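Side-chain contacts in Mn transporter subunit (Synechocystis sp. PCC 6803, PDB 3UJP), which binds manganese and probably serves as the periplasmic metal-capturing subunit of an ABC-type manganese uptake system: residues G62-G67 with P216-Q221; A174-L179 with R205-E210; G198-L203 with G267-D272; P241-E246 with K252-V257. All coordinates share one frame; numbering follows the deposited sequence.

Interaction 1 of 4, residues G62-G67 with P216-Q221; sequences GAEIHG and PINAEQ. With MN (manganese (II) ion), chain D.
H66 and N218 meet in a small contact between loops at the metal site: the loop after strand 54-57 brings the histidine, and the loop after strand 210-213 lays the asparagine over its ring. This is the arrangement of a two-lobed metal-binding protein of the zinc-uptake family, in which loops of both lobes reach into one cleft. NE2 of H66 binds the manganese ion at 2.2 Å, and H131, E197 and D272 complete the site. The CB of N218 sits over one face of the imidazole as a CH-pi contact, 4.2 Å from its centroid and 25° off the normal. Beyond it, CG of N218 stands 3.7 Å above the ring plane, displaced toward the rim, with the amide plane turned 56° from that of the ring. I217 adds an apolar shoulder, its CG1 lying 3.7 Å from CE1 of H66; its extended chain, with CG1 anti to the backbone N (chi1 -158°), puts this branch beside the histidine. E64 runs past N218 in the opposite direction, its OE1 3.8 Å from the asparagine CB. Histidine suits this place because one nitrogen can bind the metal while the ring still offers a broad face for packing. Bound at NE2, with N218 over one face and I217 at CE1, the ring can probably turn little, and the cation is likely to draw electron density from it.

Interaction 2 of 4, residues A174-L179 with R205-E210; sequences AIDRQL and RDYGME
L179 and Y207 bring their backbones to 8.1 Å between CA atoms where the chain leaves helix 201-206 and turns toward the long helix 158-183. That long helix probably corresponds to the one joining the two lobes in manganese- and zinc-binding proteins of this family, and the contact seats the end of a short helix of the second lobe against it. Y207, the first residue past helical backbone angles, sends its ring into the gap; G208 follows with a positive phi, which glycine tolerates easily. The ring is sandwiched. Over one face, toward the hydroxyl end, L179 crosses obliquely, its CB 3.7 Å from CZ of Y207, while its CD2 approaches CE2 at 4.0 Å. Over the opposite face, CB of D206 stands 3.8 Å above the ring centre. P136, at the start of helix 136-153, touches L179, D176 and Y207 as well. Tyrosine fits because its long ring spans the space between the helices and its hydroxyl then reaches the polar flank of the far one. D176 receives it: with CG anti to the backbone N (chi1 155°), the carboxylate swings toward the hydroxyl. A phenylalanine in place of Y207 would probably keep the sandwich but leave OD1 of D176 without its hydroxyl donor, beside the like charge of D206. R137 forms long, weak ion pairs with both aspartates, which may ease that repulsion. OH of Y207 donates to OD1 of D176 at 3.0 Å, meeting it on the anti side, 23° out of the carboxylate plane.

Interaction 3 of 4, residues G198-L203 with G267-D272; sequences GAFSYL and GNLYVD. With MN (manganese (II) ion), chain D.
F200, L269 and V271 form the tight heart of this contact, whereas the side chains of Y270 and D272 take little part. The ring of F200 enters with its far end leading: CZ lies 3.6 Å from CD1 of L269 and 3.7 Å from CG2 of V271. V271 reaches over one ring face with CG1, while L269 comes in obliquely. CG of F200 is anti to its carbonyl carbon (chi1 -56°), a turn that carries the ring across to the other segment. A199 extends the apolar patch, its CB 3.7 Å from CG2 of V271; this small residue allows the branched valine to come close to the backbone, where CG1 also meets O of A199. A flat, apolar ring suits the hydrophobic surface made by L269, V271 and L193, although the polar residues S195, E246 and D291 also border it. F200 occupies the N-cap position of helix 201-206, its backbone N making a weak bond to E211. The contact thus belongs to the second, alpha/beta lobe: it joins the loop and helix that follow strand 192-195 to the end of strand 264-269, at the rim of a parallel sheet where binding loops collect. On the looser side Y270 points its CB away and packs on L287 and S247 instead. D272 likewise contributes little here, its side chain coming no nearer than 4.7 Å to the 198-203 segment. It is turned to the metal, with OD2 1.9 Å from the manganese ion and OD1 at 2.9 Å, beside H66, H131 and E197.

Interaction 4 of 4, residues P241-E246 with K252-V257; sequences PTIFCE and KGQKQV
Q254 and I243 carry most of this buried contact, in which helix 252-256 runs alongside strand 242-246, their axes 8.5 Å apart and almost exactly antiparallel (175°). The CB of Q254 points toward the strand. Its chain leaves with CG anti to the backbone N (chi1 -166°) and then bends at chi2, so that CG lies 4.1 Å from CD1 of I243 and CD reaches within 3.7 Å of the carbonyl O of F244. A glutamine serves well here, since its methylene groups pack against the isoleucine while the amide end meets the polar strand backbone. Strand, helix and the next strand, 264-269, make a beta-alpha-beta crossover, and this contact packs its helix against the first of the two strands. I243 fills the neighbouring space with CD1, 3.5 Å from CG2 of V257, and V257 in turn packs on V231 and I232 of helix 225-236. An alanine in place of Q254 would probably open a gap beside I243 and leave O of F244 without its amide neighbour. At the other end, SG of C245, disulfide-bonded to C196, passes 4.3 Å from CB of Q254.

From the N terminus, interaction 1 opens at 62-67, interaction 2 at 174-179 and interaction 3 at 198-203. Interaction 2 closes first, at 205-210, and so lies within the long loop that interaction 1 completes at 216-221. Interaction 4 then opens and closes, both of its segments falling inside the span of interaction 3, which ends only at 267-272. Interaction 3 therefore crosses both 1 and 2. It shares helix 201-206 with interaction 2, meets interaction 1 at the manganese ion through D272 and H66, and joins interaction 4 through neighbouring strands 242-246 and 264-269. Together they connect the long helix, the second lobe's sheet and the metal cleft.

Interaction 1 of 4, residues G62-G67 with P216-Q221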
loop_
_atom_site.group_PDB
_atom_site.type_symbol
_atom_site.label_atom_id
_atom_site.label_comp_id
_atom_site.label_asym_id
_atom_site.label_seq_id
_atom_site.Cartn_x
_atom_site.Cartn_y
_atom_site.Cartn_z
ATOM N N GLY A 62 3.729 4.788 19.131
ATOM C CA GLY A 62 4.116 5.194 20.477
ATOM C C GLY A 62 5.454 4.809 21.089
ATOM O O GLY A 62 5.548 4.665 22.315
ATOM N N ALA A 63 6.493 4.683 20.273
ATOM C CA ALA A 63 7.734 4.098 20.744
ATOM C C ALA A 63 8.779 5.164 20.919
ATOM O O ALA A 63 8.886 6.067 20.103
ATOM C CB ALA A 63 8.225 3.025 19.766
ATOM N N GLU A 64 9.542 5.055 21.996
ATOM C CA GLU A 64 10.584 6.027 22.282
ATOM C C GLU A 64 11.544 6.107 21.098
ATOM O O GLU A 64 12.300 5.182 20.852
ATOM C CB GLU A 64 11.301 5.697 23.600
ATOM C CG GLU A 64 12.806 5.972 23.598
ATOM C CD GLU A 64 13.137 7.445 23.750
ATOM O OE1 GLU A 64 14.300 7.779 24.089
ATOM O OE2 GLU A 64 12.224 8.265 23.538
ATOM N N ILE A 65 11.485 7.223 20.372
ATOM C CA ILE A 65 12.215 7.431 19.114
ATOM C C ILE A 65 13.649 7.871 19.293
ATOM O O ILE A 65 14.396 7.860 18.330
ATOM C CB ILE A 65 11.553 8.547 18.220
ATOM C CG1 ILE A 65 11.450 9.866 18.996
ATOM C CG2 ILE A 65 10.178 8.133 17.713
ATOM C CD1 ILE A 65 11.429 11.080 18.110
ATOM N N HIS A 66 14.008 8.301 20.501
ATOM C CA HIS A 66 15.302 8.939 20.773
ATOM C C HIS A 66 16.406 7.909 21.048
ATOM O O HIS A 66 17.573 8.142 20.721
ATOM C CB HIS A 66 15.207 9.830 22.009
ATOM C CG HIS A 66 14.626 11.189 21.772
ATOM N ND1 HIS A 66 15.407 12.289 21.501
ATOM C CD2 HIS A 66 13.351 11.634 21.841
ATOM C CE1 HIS A 66 14.631 13.355 21.386
ATOM N NE2 HIS A 66 13.381 12.985 21.579
ATOM N N GLY A 67 16.053 6.786 21.675
ATOM C CA GLY A 67 17.044 5.787 22.030
ATOM C C GLY A 67 16.631 4.402 21.608
ATOM O O GLY A 67 17.005 3.416 22.239
ATOM N N PRO A 216 15.012 18.226 29.810
ATOM C CA PRO A 216 15.233 18.944 28.556
ATOM C C PRO A 216 14.860 18.084 27.368
ATOM O O PRO A 216 13.989 18.472 26.570
ATOM C CB PRO A 216 16.748 19.176 28.559
ATOM C CG PRO A 216 17.164 19.139 29.983
ATOM C CD PRO A 216 16.244 18.133 30.619
ATOM N N ILE A 217 15.529 16.928 27.272
ATOM C CA ILE A 217 15.420 15.992 26.153
ATOM C C ILE A 217 15.665 14.598 26.726
ATOM O O ILE A 217 15.926 14.473 27.898
ATOM C CB ILE A 217 16.469 16.334 25.116
ATOM C CG1 ILE A 217 16.104 15.797 23.730
ATOM C CG2 ILE A 217 17.817 15.873 25.581
ATOM C CD1 ILE A 217 17.136 16.151 22.655
ATOM N N ASN A 218 15.592 13.550 25.926
ATOM C CA ASN A 218 15.729 12.196 26.465
ATOM C C ASN A 218 17.140 11.631 26.514
ATOM O O ASN A 218 17.913 11.817 25.595
ATOM C CB ASN A 218 14.904 11.254 25.625
ATOM C CG ASN A 218 13.484 11.657 25.572
ATOM O OD1 ASN A 218 13.017 12.219 24.588
ATOM N ND2 ASN A 218 12.776 11.392 26.645
ATOM N N ALA A 219 17.585 11.045 27.623
ATOM C CA ALA A 219 19.044 10.878 27.701
ATOM C C ALA A 219 19.697 9.665 28.368
ATOM O O ALA A 219 20.932 9.610 28.464
ATOM C CB ALA A 219 19.685 12.174 28.237
ATOM N N GLU A 220 18.885 8.715 28.818
ATOM C CA GLU A 220 19.395 7.513 29.466
ATOM C C GLU A 220 19.197 7.574 30.977
ATOM O O GLU A 220 18.554 6.703 31.564
ATOM C CB GLU A 220 20.876 7.315 29.137
ATOM C CG GLU A 220 21.226 7.563 27.679
ATOM C CD GLU A 220 20.950 6.358 26.801
ATOM O OE1 GLU A 220 20.967 5.223 27.322
ATOM O OE2 GLU A 220 20.717 6.547 25.588
ATOM N N GLN A 221 19.754 8.606 31.600
ATOM C CA GLN A 221 19.641 8.782 33.043
ATOM C C GLN A 221 18.244 9.253 33.435
ATOM O O GLN A 221 18.004 10.449 33.593
ATOM C CB GLN A 221 20.691 9.775 33.545
ATOM C CG GLN A 221 21.242 10.693 32.467
ATOM C CD GLN A 221 22.422 11.515 32.949
ATOM O OE1 GLN A 221 22.269 12.423 33.765
ATOM N NE2 GLN A 221 23.609 11.199 32.444
HETATM MN MN MN D . 11.478 13.830 22.201
#

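Interaction 2 of 4, residues A174-L179 with R205-E210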
loop_
_atom_site.group_PDB
_atom_site.type_symbol
_atom_site.label_atom_id
_atom_site.label_comp_id
_atom_site.label_asym_id
_atom_site.label_seq_id
_atom_site.Cartn_x
_atom_site.Cartn_y
_atom_site.Cartn_z
ATOM N N ALA A 174 -2.741 27.137 7.028
ATOM C CA ALA A 174 -4.048 27.218 7.657
ATOM C C ALA A 174 -3.988 26.951 9.154
ATOM O O ALA A 174 -4.367 27.804 9.944
ATOM C CB ALA A 174 -5.038 26.282 6.989
ATOM N N ILE A 175 -3.516 25.777 9.554
ATOM C CA ILE A 175 -3.509 25.427 10.978
ATOM C C ILE A 175 -2.516 26.250 11.789
ATOM O O ILE A 175 -2.660 26.363 12.995
ATOM C CB ILE A 175 -3.248 23.923 11.251
ATOM C CG1 ILE A 175 -1.788 23.603 11.057
ATOM C CG2 ILE A 175 -4.093 23.030 10.372
ATOM C CD1 ILE A 175 -1.014 23.793 12.290
ATOM N N ASP A 176 -1.492 26.806 11.158
ATOM C CA ASP A 176 -0.587 27.656 11.914
ATOM C C ASP A 176 -1.403 28.855 12.379
ATOM O O ASP A 176 -1.405 29.244 13.559
ATOM C CB ASP A 176 0.574 28.119 11.035
ATOM C CG ASP A 176 1.189 29.421 11.518
ATOM O OD1 ASP A 176 1.851 29.432 12.582
ATOM O OD2 ASP A 176 0.994 30.444 10.826
ATOM N N ARG A 177 -2.117 29.427 11.422
ATOM C CA ARG A 177 -2.944 30.565 11.681
ATOM C C ARG A 177 -3.958 30.158 12.722
ATOM O O ARG A 177 -4.305 30.928 13.612
ATOM C CB ARG A 177 -3.651 30.929 10.386
ATOM C CG ARG A 177 -4.380 32.229 10.435
ATOM C CD ARG A 177 -5.434 32.266 9.383
ATOM N NE ARG A 177 -6.643 32.843 9.941
ATOM C CZ ARG A 177 -7.574 32.131 10.558
ATOM N NH1 ARG A 177 -8.648 32.739 11.054
ATOM N NH2 ARG A 177 -7.422 30.810 10.679
ATOM N N GLN A 178 -4.433 28.933 12.602
ATOM C CA GLN A 178 -5.487 28.450 13.466
ATOM C C GLN A 178 -4.973 28.097 14.839
ATOM O O GLN A 178 -5.728 28.062 15.811
ATOM C CB GLN A 178 -6.103 27.199 12.884
ATOM C CG GLN A 178 -6.313 26.140 13.960
ATOM C CD GLN A 178 -7.460 25.214 13.648
ATOM O OE1 GLN A 178 -8.598 25.651 13.457
ATOM N NE2 GLN A 178 -7.171 23.927 13.595
ATOM N N LEU A 179 -3.688 27.790 14.903
ATOM C CA LEU A 179 -3.051 27.385 16.144
ATOM C C LEU A 179 -2.772 28.610 16.999
ATOM O O LEU A 179 -3.133 28.637 18.170
ATOM C CB LEU A 179 -1.735 26.693 15.828
ATOM C CG LEU A 179 -1.554 25.278 16.360
ATOM C CD1 LEU A 179 -2.828 24.441 16.171
ATOM C CD2 LEU A 179 -0.339 24.646 15.685
ATOM N N ARG A 205 7.873 28.854 21.446
ATOM C CA ARG A 205 8.456 30.074 20.890
ATOM C C ARG A 205 7.464 30.735 19.914
ATOM O O ARG A 205 7.300 31.957 19.901
ATOM C CB ARG A 205 9.791 29.790 20.195
ATOM C CG ARG A 205 10.427 31.010 19.591
ATOM C CD ARG A 205 10.557 30.853 18.097
ATOM N NE ARG A 205 11.886 30.383 17.718
ATOM C CZ ARG A 205 12.124 29.447 16.796
ATOM N NH1 ARG A 205 11.117 28.854 16.156
ATOM N NH2 ARG A 205 13.373 29.089 16.520
ATOM N N ASP A 206 6.775 29.911 19.126
ATOM C CA ASP A 206 5.922 30.386 18.040
ATOM C C ASP A 206 4.693 31.102 18.548
ATOM O O ASP A 206 4.226 32.039 17.929
ATOM C CB ASP A 206 5.475 29.217 17.152
ATOM C CG ASP A 206 6.418 28.952 15.981
ATOM O OD1 ASP A 206 7.641 29.157 16.118
ATOM O OD2 ASP A 206 5.922 28.522 14.919
ATOM N N TYR A 207 4.159 30.635 19.663
ATOM C CA TYR A 207 2.912 31.171 20.176
ATOM C C TYR A 207 3.102 31.767 21.546
ATOM O O TYR A 207 2.168 31.813 22.351
ATOM C CB TYR A 207 1.843 30.085 20.181
ATOM C CG TYR A 207 1.742 29.458 18.821
ATOM C CD1 TYR A 207 1.477 30.240 17.698
ATOM C CD2 TYR A 207 1.968 28.101 18.632
ATOM C CE1 TYR A 207 1.403 29.680 16.418
ATOM C CE2 TYR A 207 1.894 27.529 17.354
ATOM C CZ TYR A 207 1.611 28.323 16.256
ATOM O OH TYR A 207 1.548 27.745 15.002
ATOM N N GLY A 208 4.332 32.217 21.796
ATOM C CA GLY A 208 4.687 32.948 23.000
ATOM C C GLY A 208 4.230 32.313 24.297
ATOM O O GLY A 208 3.493 32.927 25.077
ATOM N N MET A 209 4.674 31.084 24.534
ATOM C CA MET A 209 4.410 30.412 25.798
ATOM C C MET A 209 5.698 30.264 26.620
ATOM O O MET A 209 6.813 30.301 26.081
ATOM C CB MET A 209 3.768 29.045 25.561
ATOM C CG MET A 209 2.446 29.096 24.812
ATOM S SD MET A 209 1.447 27.605 25.033
ATOM C CE MET A 209 0.663 27.913 26.619
ATOM N N GLU A 210 5.544 30.123 27.932
ATOM C CA GLU A 210 6.684 29.840 28.781
ATOM C C GLU A 210 6.633 28.347 29.084
ATOM O O GLU A 210 5.628 27.835 29.594
ATOM C CB GLU A 210 6.675 30.707 30.055
ATOM C CG GLU A 210 7.975 30.683 30.913
ATOM C CD GLU A 210 9.224 31.332 30.245
ATOM O OE1 GLU A 210 10.373 31.001 30.674
ATOM O OE2 GLU A 210 9.067 32.171 29.314
#

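Interaction 3 of 4, residues G198-L203 with G267-D272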
loop_
_atom_site.group_PDB
_atom_site.type_symbol
_atom_site.label_atom_id
_atom_site.label_comp_id
_atom_site.label_asym_id
_atom_site.label_seq_id
_atom_site.Cartn_x
_atom_site.Cartn_y
_atom_site.Cartn_z
ATOM N N GLY A 198 11.146 18.645 27.210
ATOM C CA GLY A 198 11.103 19.943 26.581
ATOM C C GLY A 198 11.001 19.738 25.089
ATOM O O GLY A 198 11.814 20.259 24.312
ATOM N N ALA A 199 10.014 18.954 24.683
ATOM C CA ALA A 199 9.835 18.656 23.265
ATOM C C ALA A 199 9.016 19.727 22.556
ATOM O O ALA A 199 8.841 19.683 21.336
ATOM C CB ALA A 199 9.195 17.245 23.059
ATOM N N PHE A 200 8.519 20.696 23.324
ATOM C CA PHE A 200 7.613 21.700 22.792
ATOM C C PHE A 200 8.218 23.066 22.778
ATOM O O PHE A 200 7.489 24.029 22.699
ATOM C CB PHE A 200 6.347 21.779 23.634
ATOM C CG PHE A 200 5.629 20.476 23.762
ATOM C CD1 PHE A 200 5.912 19.620 24.825
ATOM C CD2 PHE A 200 4.678 20.097 22.819
ATOM C CE1 PHE A 200 5.259 18.402 24.949
ATOM C CE2 PHE A 200 4.018 18.901 22.943
ATOM C CZ PHE A 200 4.310 18.040 24.009
ATOM N N SER A 201 9.533 23.170 22.869
ATOM C CA SER A 201 10.173 24.481 22.868
ATOM C C SER A 201 9.922 25.336 21.606
ATOM O O SER A 201 9.873 26.558 21.700
ATOM C CB SER A 201 11.677 24.353 23.141
ATOM O OG SER A 201 11.956 24.419 24.524
ATOM N N TYR A 202 9.778 24.721 20.431
ATOM C CA TYR A 202 9.529 25.513 19.218
ATOM C C TYR A 202 8.099 26.001 19.195
ATOM O O TYR A 202 7.832 27.183 18.965
ATOM C CB TYR A 202 9.814 24.728 17.944
ATOM C CG TYR A 202 11.272 24.396 17.767
ATOM C CD1 TYR A 202 12.112 25.232 17.053
ATOM C CD2 TYR A 202 11.810 23.246 18.323
ATOM C CE1 TYR A 202 13.451 24.924 16.891
ATOM C CE2 TYR A 202 13.131 22.940 18.174
ATOM C CZ TYR A 202 13.954 23.778 17.460
ATOM O OH TYR A 202 15.280 23.451 17.310
ATOM N N LEU A 203 7.184 25.068 19.436
ATOM C CA LEU A 203 5.773 25.376 19.563
ATOM C C LEU A 203 5.518 26.551 20.490
ATOM O O LEU A 203 4.669 27.381 20.212
ATOM C CB LEU A 203 5.034 24.173 20.112
ATOM C CG LEU A 203 3.557 24.492 20.023
ATOM C CD1 LEU A 203 3.287 24.724 18.563
ATOM C CD2 LEU A 203 2.741 23.360 20.531
ATOM N N GLY A 267 -4.022 14.921 29.988
ATOM C CA GLY A 267 -3.459 13.637 29.601
ATOM C C GLY A 267 -2.072 13.712 28.976
ATOM O O GLY A 267 -1.133 14.266 29.560
ATOM N N ASN A 268 -1.957 13.150 27.778
ATOM C CA ASN A 268 -0.711 13.150 27.049
ATOM C C ASN A 268 -0.802 14.090 25.862
ATOM O O ASN A 268 -1.836 14.152 25.206
ATOM C CB ASN A 268 -0.403 11.740 26.552
ATOM C CG ASN A 268 0.228 10.863 27.615
ATOM O OD1 ASN A 268 0.650 11.340 28.671
ATOM N ND2 ASN A 268 0.315 9.562 27.326
ATOM N N LEU A 269 0.275 14.828 25.610
ATOM C CA LEU A 269 0.435 15.591 24.392
ATOM C C LEU A 269 1.181 14.651 23.484
ATOM O O LEU A 269 1.696 13.659 23.951
ATOM C CB LEU A 269 1.273 16.833 24.658
ATOM C CG LEU A 269 0.624 17.752 25.692
ATOM C CD1 LEU A 269 1.496 18.960 26.045
ATOM C CD2 LEU A 269 -0.719 18.200 25.158
ATOM N N TYR A 270 1.261 14.939 22.198
ATOM C CA TYR A 270 1.908 14.018 21.296
ATOM C C TYR A 270 3.033 14.701 20.532
ATOM O O TYR A 270 2.761 15.626 19.798
ATOM C CB TYR A 270 0.870 13.460 20.344
ATOM C CG TYR A 270 -0.079 12.456 20.992
ATOM C CD1 TYR A 270 -1.124 12.872 21.821
ATOM C CD2 TYR A 270 0.073 11.080 20.778
ATOM C CE1 TYR A 270 -1.992 11.947 22.407
ATOM C CE2 TYR A 270 -0.790 10.144 21.366
ATOM C CZ TYR A 270 -1.819 10.582 22.176
ATOM O OH TYR A 270 -2.673 9.651 22.751
ATOM N N VAL A 271 4.290 14.269 20.691
ATOM C CA VAL A 271 5.391 14.877 19.931
ATOM C C VAL A 271 6.193 13.934 19.066
ATOM O O VAL A 271 6.411 14.190 17.880
ATOM C CB VAL A 271 6.439 15.559 20.798
ATOM C CG1 VAL A 271 6.530 16.999 20.412
ATOM C CG2 VAL A 271 6.161 15.370 22.274
ATOM N N ASP A 272 6.685 12.873 19.694
ATOM C CA ASP A 272 7.645 11.985 19.062
ATOM C C ASP A 272 6.956 10.821 18.374
ATOM O O ASP A 272 7.619 9.958 17.803
ATOM C CB ASP A 272 8.658 11.501 20.097
ATOM C CG ASP A 272 9.587 12.632 20.609
ATOM O OD1 ASP A 272 9.663 13.696 19.990
ATOM O OD2 ASP A 272 10.268 12.439 21.626
HETATM MN MN MN D . 11.478 13.830 22.201
#

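Interaction 4 of 4, residues P241-E246 with K252-V257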
loop_
_atom_site.group_PDB
_atom_site.type_symbol
_atom_site.label_atom_id
_atom_site.label_comp_id
_atom_site.label_asym_id
_atom_site.label_seq_id
_atom_site.Cartn_x
_atom_site.Cartn_y
_atom_site.Cartn_z
ATOM N N PRO A 241 -2.848 25.682 36.147
ATOM C CA PRO A 241 -3.989 24.782 36.367
ATOM C C PRO A 241 -3.831 23.343 35.805
ATOM O O PRO A 241 -4.216 22.393 36.504
ATOM C CB PRO A 241 -5.165 25.545 35.734
ATOM C CG PRO A 241 -4.551 26.480 34.752
ATOM C CD PRO A 241 -3.194 26.831 35.288
ATOM N N THR A 242 -3.273 23.181 34.601
ATOM C CA THR A 242 -3.103 21.843 34.012
ATOM C C THR A 242 -1.672 21.508 33.531
ATOM O O THR A 242 -0.991 22.324 32.876
ATOM C CB THR A 242 -4.087 21.596 32.860
ATOM O OG1 THR A 242 -5.429 21.889 33.282
ATOM C CG2 THR A 242 -4.004 20.154 32.429
ATOM N N ILE A 243 -1.234 20.291 33.849
ATOM C CA ILE A 243 0.109 19.828 33.488
ATOM C C ILE A 243 0.084 18.546 32.654
ATOM O O ILE A 243 -0.708 17.639 32.925
ATOM C CB ILE A 243 0.952 19.609 34.747
ATOM C CG1 ILE A 243 0.432 18.409 35.530
ATOM C CG2 ILE A 243 0.931 20.856 35.632
ATOM C CD1 ILE A 243 1.172 18.196 36.861
ATOM N N PHE A 244 0.967 18.472 31.655
ATOM C CA PHE A 244 0.911 17.410 30.654
ATOM C C PHE A 244 2.159 16.593 30.522
ATOM O O PHE A 244 3.251 17.071 30.795
ATOM C CB PHE A 244 0.633 18.001 29.283
ATOM C CG PHE A 244 -0.556 18.864 29.258
ATOM C CD1 PHE A 244 -0.423 20.230 29.129
ATOM C CD2 PHE A 244 -1.811 18.319 29.419
ATOM C CE1 PHE A 244 -1.527 21.040 29.126
ATOM C CE2 PHE A 244 -2.918 19.115 29.419
ATOM C CZ PHE A 244 -2.777 20.483 29.268
ATOM N N CYS A 245 1.972 15.365 30.042
ATOM C CA CYS A 245 3.065 14.473 29.666
ATOM C C CYS A 245 3.003 14.237 28.166
ATOM O O CYS A 245 2.218 14.881 27.460
ATOM C CB CYS A 245 2.942 13.133 30.391
ATOM S SG CYS A 245 4.503 12.447 30.927
ATOM N N GLU A 246 3.832 13.317 27.677
ATOM C CA GLU A 246 3.747 12.903 26.285
ATOM C C GLU A 246 3.608 11.412 26.221
ATOM O O GLU A 246 3.906 10.699 27.189
ATOM C CB GLU A 246 4.962 13.346 25.470
ATOM C CG GLU A 246 5.140 14.840 25.398
ATOM C CD GLU A 246 5.679 15.388 26.680
ATOM O OE1 GLU A 246 6.675 14.836 27.176
ATOM O OE2 GLU A 246 5.101 16.350 27.205
ATOM N N LYS A 252 4.759 8.748 35.474
ATOM C CA LYS A 252 4.995 8.638 36.915
ATOM C C LYS A 252 5.568 9.881 37.609
ATOM O O LYS A 252 5.194 10.207 38.740
ATOM C CB LYS A 252 5.883 7.431 37.192
ATOM C CG LYS A 252 5.312 6.131 36.634
ATOM C CD LYS A 252 6.218 4.954 36.965
ATOM C CE LYS A 252 7.670 5.189 36.491
ATOM N NZ LYS A 252 8.615 4.045 36.797
ATOM N N GLY A 253 6.479 10.575 36.942
ATOM C CA GLY A 253 7.051 11.775 37.517
ATOM C C GLY A 253 6.094 12.949 37.490
ATOM O O GLY A 253 6.063 13.745 38.432
ATOM N N GLN A 254 5.324 13.071 36.405
ATOM C CA GLN A 254 4.392 14.193 36.229
ATOM C C GLN A 254 3.185 14.058 37.129
ATOM O O GLN A 254 2.800 15.003 37.825
ATOM C CB GLN A 254 3.890 14.255 34.799
ATOM C CG GLN A 254 3.213 15.557 34.475
ATOM C CD GLN A 254 4.202 16.688 34.311
ATOM O OE1 GLN A 254 4.320 17.266 33.234
ATOM N NE2 GLN A 254 4.927 17.011 35.382
ATOM N N LYS A 255 2.572 12.881 37.081
ATOM C CA LYS A 255 1.588 12.495 38.079
ATOM C C LYS A 255 2.035 12.864 39.520
ATOM O O LYS A 255 1.234 13.396 40.297
ATOM C CB LYS A 255 1.245 11.002 37.939
ATOM C CG LYS A 255 0.251 10.733 36.813
ATOM C CD LYS A 255 -0.089 9.262 36.683
ATOM C CE LYS A 255 -1.176 9.046 35.636
ATOM N NZ LYS A 255 -1.348 7.592 35.300
ATOM N N GLN A 256 3.301 12.604 39.865
ATOM C CA GLN A 256 3.861 13.004 41.168
ATOM C C GLN A 256 3.602 14.486 41.471
ATOM O O GLN A 256 2.971 14.833 42.468
ATOM C CB GLN A 256 5.379 12.749 41.227
ATOM C CG GLN A 256 5.841 11.287 41.337
ATOM C CD GLN A 256 7.358 11.160 41.554
ATOM O OE1 GLN A 256 7.972 11.989 42.236
ATOM N NE2 GLN A 256 7.963 10.126 40.961
ATOM N N VAL A 257 4.112 15.355 40.607
ATOM C CA VAL A 257 3.948 16.794 40.772
ATOM C C VAL A 257 2.470 17.226 40.687
ATOM O O VAL A 257 2.140 18.405 40.839
ATOM C CB VAL A 257 4.830 17.586 39.749
ATOM C CG1 VAL A 257 5.628 16.628 38.882
ATOM C CG2 VAL A 257 3.977 18.531 38.898
#